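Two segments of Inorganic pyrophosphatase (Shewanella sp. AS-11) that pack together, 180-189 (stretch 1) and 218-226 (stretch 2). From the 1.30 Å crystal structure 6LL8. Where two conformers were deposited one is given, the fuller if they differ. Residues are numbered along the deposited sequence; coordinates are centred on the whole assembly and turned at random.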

# COMPACT_ATOMS: atom_id res chain seq x y z
N GLY A 180 14.11 -6.46 -6.69
CA GLY A 180 12.91 -5.73 -7.13
C GLY A 180 12.17 -6.52 -8.17
O GLY A 180 10.95 -6.72 -8.07
N MET A 181 12.86 -6.96 -9.22
CA MET A 181 12.20 -7.69 -10.30
C MET A 181 11.63 -9.00 -9.77
O MET A 181 10.55 -9.39 -10.17
CB MET A 181 13.16 -7.89 -11.46
CG MET A 181 12.44 -8.43 -12.68
SD MET A 181 11.09 -7.38 -13.30
CE MET A 181 12.00 -5.94 -13.79
N ASP A 182 12.35 -9.68 -8.88
CA ASP A 182 11.85 -10.94 -8.29
C ASP A 182 10.47 -10.68 -7.68
O ASP A 182 9.55 -11.50 -7.81
CB ASP A 182 12.77 -11.47 -7.21
CG ASP A 182 14.02 -12.12 -7.71
OD1 ASP A 182 14.14 -12.29 -8.91
OD2 ASP A 182 14.89 -12.33 -6.86
N MET A 183 10.33 -9.62 -6.92
CA MET A 183 9.05 -9.31 -6.24
C MET A 183 7.93 -9.14 -7.26
O MET A 183 6.80 -9.62 -7.01
CB MET A 183 9.19 -8.06 -5.40
CG MET A 183 9.99 -8.35 -4.10
SD MET A 183 10.06 -6.92 -3.02
CE MET A 183 11.11 -5.86 -3.99
N PHE A 184 8.21 -8.46 -8.36
CA PHE A 184 7.17 -8.29 -9.40
C PHE A 184 6.91 -9.57 -10.18
O PHE A 184 5.78 -9.76 -10.63
CB PHE A 184 7.46 -7.06 -10.26
CG PHE A 184 7.18 -5.79 -9.49
CD1 PHE A 184 5.89 -5.31 -9.38
CD2 PHE A 184 8.19 -5.13 -8.81
CE1 PHE A 184 5.62 -4.20 -8.59
CE2 PHE A 184 7.91 -4.02 -8.05
CZ PHE A 184 6.63 -3.56 -7.91
N LYS A 185 7.88 -10.45 -10.30
CA LYS A 185 7.60 -11.79 -10.86
C LYS A 185 6.69 -12.57 -9.92
O LYS A 185 5.77 -13.24 -10.38
CB LYS A 185 8.91 -12.55 -11.11
CG LYS A 185 9.75 -11.97 -12.24
CD LYS A 185 11.01 -12.79 -12.45
CE LYS A 185 11.92 -12.31 -13.51
NZ LYS A 185 12.81 -13.45 -13.87
N VAL A 186 6.88 -12.46 -8.62
CA VAL A 186 5.94 -13.09 -7.66
C VAL A 186 4.56 -12.48 -7.82
O VAL A 186 3.56 -13.23 -7.89
CB VAL A 186 6.46 -12.97 -6.23
CG1 VAL A 186 5.40 -13.43 -5.23
CG2 VAL A 186 7.72 -13.80 -6.05
N LYS A 187 4.45 -11.16 -7.92
CA LYS A 187 3.15 -10.50 -8.07
C LYS A 187 2.45 -10.96 -9.34
O LYS A 187 1.22 -10.94 -9.39
CB LYS A 187 3.27 -8.97 -8.06
CG LYS A 187 3.55 -8.34 -6.71
CD LYS A 187 3.56 -6.77 -6.73
CE LYS A 187 3.23 -6.06 -5.39
NZ LYS A 187 3.62 -4.60 -5.24
N SER A 188 3.20 -11.32 -10.37
CA SER A 188 2.65 -11.67 -11.69
C SER A 188 2.12 -13.10 -11.71
O SER A 188 1.51 -13.47 -12.72
CB SER A 188 3.71 -11.47 -12.74
OG SER A 188 4.15 -10.12 -12.82
N ALA A 189 2.39 -13.91 -10.69
CA ALA A 189 2.01 -15.34 -10.66
C ALA A 189 0.55 -15.45 -10.21
O ALA A 189 0.27 -15.86 -9.09
CB ALA A 189 2.97 -16.11 -9.79
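Stretch 2 (218-226) LEVIDLAVF

Stretch 2 meets the C-terminal part of the stretch 1 helix in a small, mixed contact, in which a salt bridge, a hydrogen bond to a serine hydroxyl and an apolar patch around one isoleucine together bury 410 Å² summed over both sides. The helix enters from earlier in the chain and runs through most of stretch 1. In stretch 2, the end of a strand, 218-220, passes through a turn at Ile221 and Asp222 into a 3-10 segment, 223-226. Strand and helix run obliquely, closer to antiparallel than to parallel: their N-to-C directions make an angle of 122° (signed crossing angle -122°), and the axes approach to 7.3 Å. The closest pair of CA atoms belongs to Ser188 and Val220, 4.6 Å apart.

Glu219 points toward the helix and adopts m, t for chi1 and chi2. OE1 of Glu219 accepts a hydrogen bond from NZ of Lys187 at 2.7 Å, as part of a salt bridge. The lysine side chain is nearly extended beyond its m chi1, which carries the ammonium group out to the carboxylate. Beside this pair, CD of Glu219 lies at the edge of the Phe184 ring, near its plane, 3.9 Å from CE1. A water adds a link between the backbones, donating to O of Lys187 at 3.1 Å and to O of Glu219 at 2.8 Å.

One step along, Ser188 ties the turn to the helix. OG of Ser188 accepts a hydrogen bond from N of Ile221 at 2.9 Å, with an N-H...O angle of 152°, and donates to O of Phe184 at 2.8 Å. The hydroxyl thus relays between the strand's exit and a carbonyl one helical turn back. CA of Val220 also lies close, 3.3 Å from OG of Ser188.

Ile221, the residue of stretch 2 with the most covered surface, also points toward stretch 1. In the conformer given, with chi1 m and chi2 t, its CD1 lies 3.4 Å from CG of Lys185, 3.9 Å from SD of Met181 and 3.9 Å from the backbone C of Phe184, while its CG1 is 4.3 Å from CB of Phe184. Met181 starts out sideways, but the end of its side chain comes nearer and reaches this methyl group.

Beyond the turn the contact thins. N of Ala224 donates to OD1 of Asp222 at 3.0 Å, bracing the start of the 3-10 segment, from which Val225 makes a peripheral approach, its CG1 4.4 Å from O of Ser188.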

# COMPACT_ATOMS: atom_id res chain seq x y z
N LEU A 218 -3.49 -4.43 -9.44
CA LEU A 218 -2.69 -5.63 -9.70
C LEU A 218 -1.52 -5.22 -10.58
O LEU A 218 -1.68 -5.06 -11.80
CB LEU A 218 -3.54 -6.71 -10.36
CG LEU A 218 -4.64 -7.26 -9.48
CD1 LEU A 218 -5.71 -7.95 -10.30
CD2 LEU A 218 -4.07 -8.19 -8.41
N GLU A 219 -0.35 -5.08 -9.99
CA GLU A 219 0.89 -4.78 -10.70
C GLU A 219 1.53 -6.07 -11.18
O GLU A 219 1.73 -7.01 -10.39
CB GLU A 219 1.89 -4.09 -9.77
CG GLU A 219 1.47 -2.73 -9.23
CD GLU A 219 2.24 -2.43 -7.95
OE1 GLU A 219 2.15 -3.28 -7.01
OE2 GLU A 219 2.94 -1.45 -7.90
N VAL A 220 1.82 -6.11 -12.46
CA VAL A 220 2.39 -7.31 -13.10
C VAL A 220 3.42 -6.89 -14.14
O VAL A 220 3.46 -5.73 -14.55
CB VAL A 220 1.29 -8.18 -13.74
CG1 VAL A 220 0.27 -8.66 -12.73
CG2 VAL A 220 0.62 -7.46 -14.88
N ILE A 221 4.18 -7.85 -14.63
CA ILE A 221 5.20 -7.61 -15.68
C ILE A 221 4.58 -7.58 -17.08
O ILE A 221 5.17 -6.95 -17.95
CB ILE A 221 6.28 -8.69 -15.56
CG1 ILE A 221 7.11 -8.43 -14.31
CG2 ILE A 221 7.10 -8.73 -16.83
CD1 ILE A 221 7.98 -9.57 -13.92
N ASP A 222 3.44 -8.23 -17.26
CA ASP A 222 2.79 -8.39 -18.58
C ASP A 222 1.28 -8.48 -18.41
O ASP A 222 0.79 -9.46 -17.85
CB ASP A 222 3.37 -9.64 -19.26
CG ASP A 222 2.80 -9.96 -20.63
OD1 ASP A 222 1.95 -9.18 -21.10
OD2 ASP A 222 3.23 -11.00 -21.22
N LEU A 223 0.59 -7.44 -18.84
CA LEU A 223 -0.89 -7.28 -18.83
C LEU A 223 -1.60 -8.53 -19.42
O LEU A 223 -2.77 -8.76 -19.05
CB LEU A 223 -1.19 -5.99 -19.62
CG LEU A 223 -2.58 -5.36 -19.47
CD1 LEU A 223 -2.77 -4.75 -18.10
CD2 LEU A 223 -2.83 -4.31 -20.55
N ALA A 224 -0.95 -9.21 -20.35
CA ALA A 224 -1.64 -10.31 -21.06
C ALA A 224 -2.05 -11.41 -20.08
O ALA A 224 -2.99 -12.17 -20.42
CB ALA A 224 -0.79 -10.85 -22.17
N VAL A 225 -1.49 -11.47 -18.87
CA VAL A 225 -1.87 -12.52 -17.88
C VAL A 225 -3.35 -12.35 -17.52
O VAL A 225 -3.93 -13.32 -17.02
CB VAL A 225 -0.98 -12.56 -16.62
CG1 VAL A 225 0.46 -12.96 -16.97
CG2 VAL A 225 -1.09 -11.27 -15.82
N PHE A 226 -3.94 -11.19 -17.74
CA PHE A 226 -5.35 -10.96 -17.37
C PHE A 226 -6.31 -11.20 -18.53
O PHE A 226 -7.52 -11.08 -18.32
CB PHE A 226 -5.53 -9.55 -16.83
CG PHE A 226 -4.80 -9.34 -15.54
CD1 PHE A 226 -5.03 -10.15 -14.44
CD2 PHE A 226 -3.79 -8.39 -15.47
CE1 PHE A 226 -4.31 -10.00 -13.26
CE2 PHE A 226 -3.12 -8.20 -14.27
CZ PHE A 226 -3.35 -9.04 -13.19
O HOH W 1 -0.38 -8.27 -9.03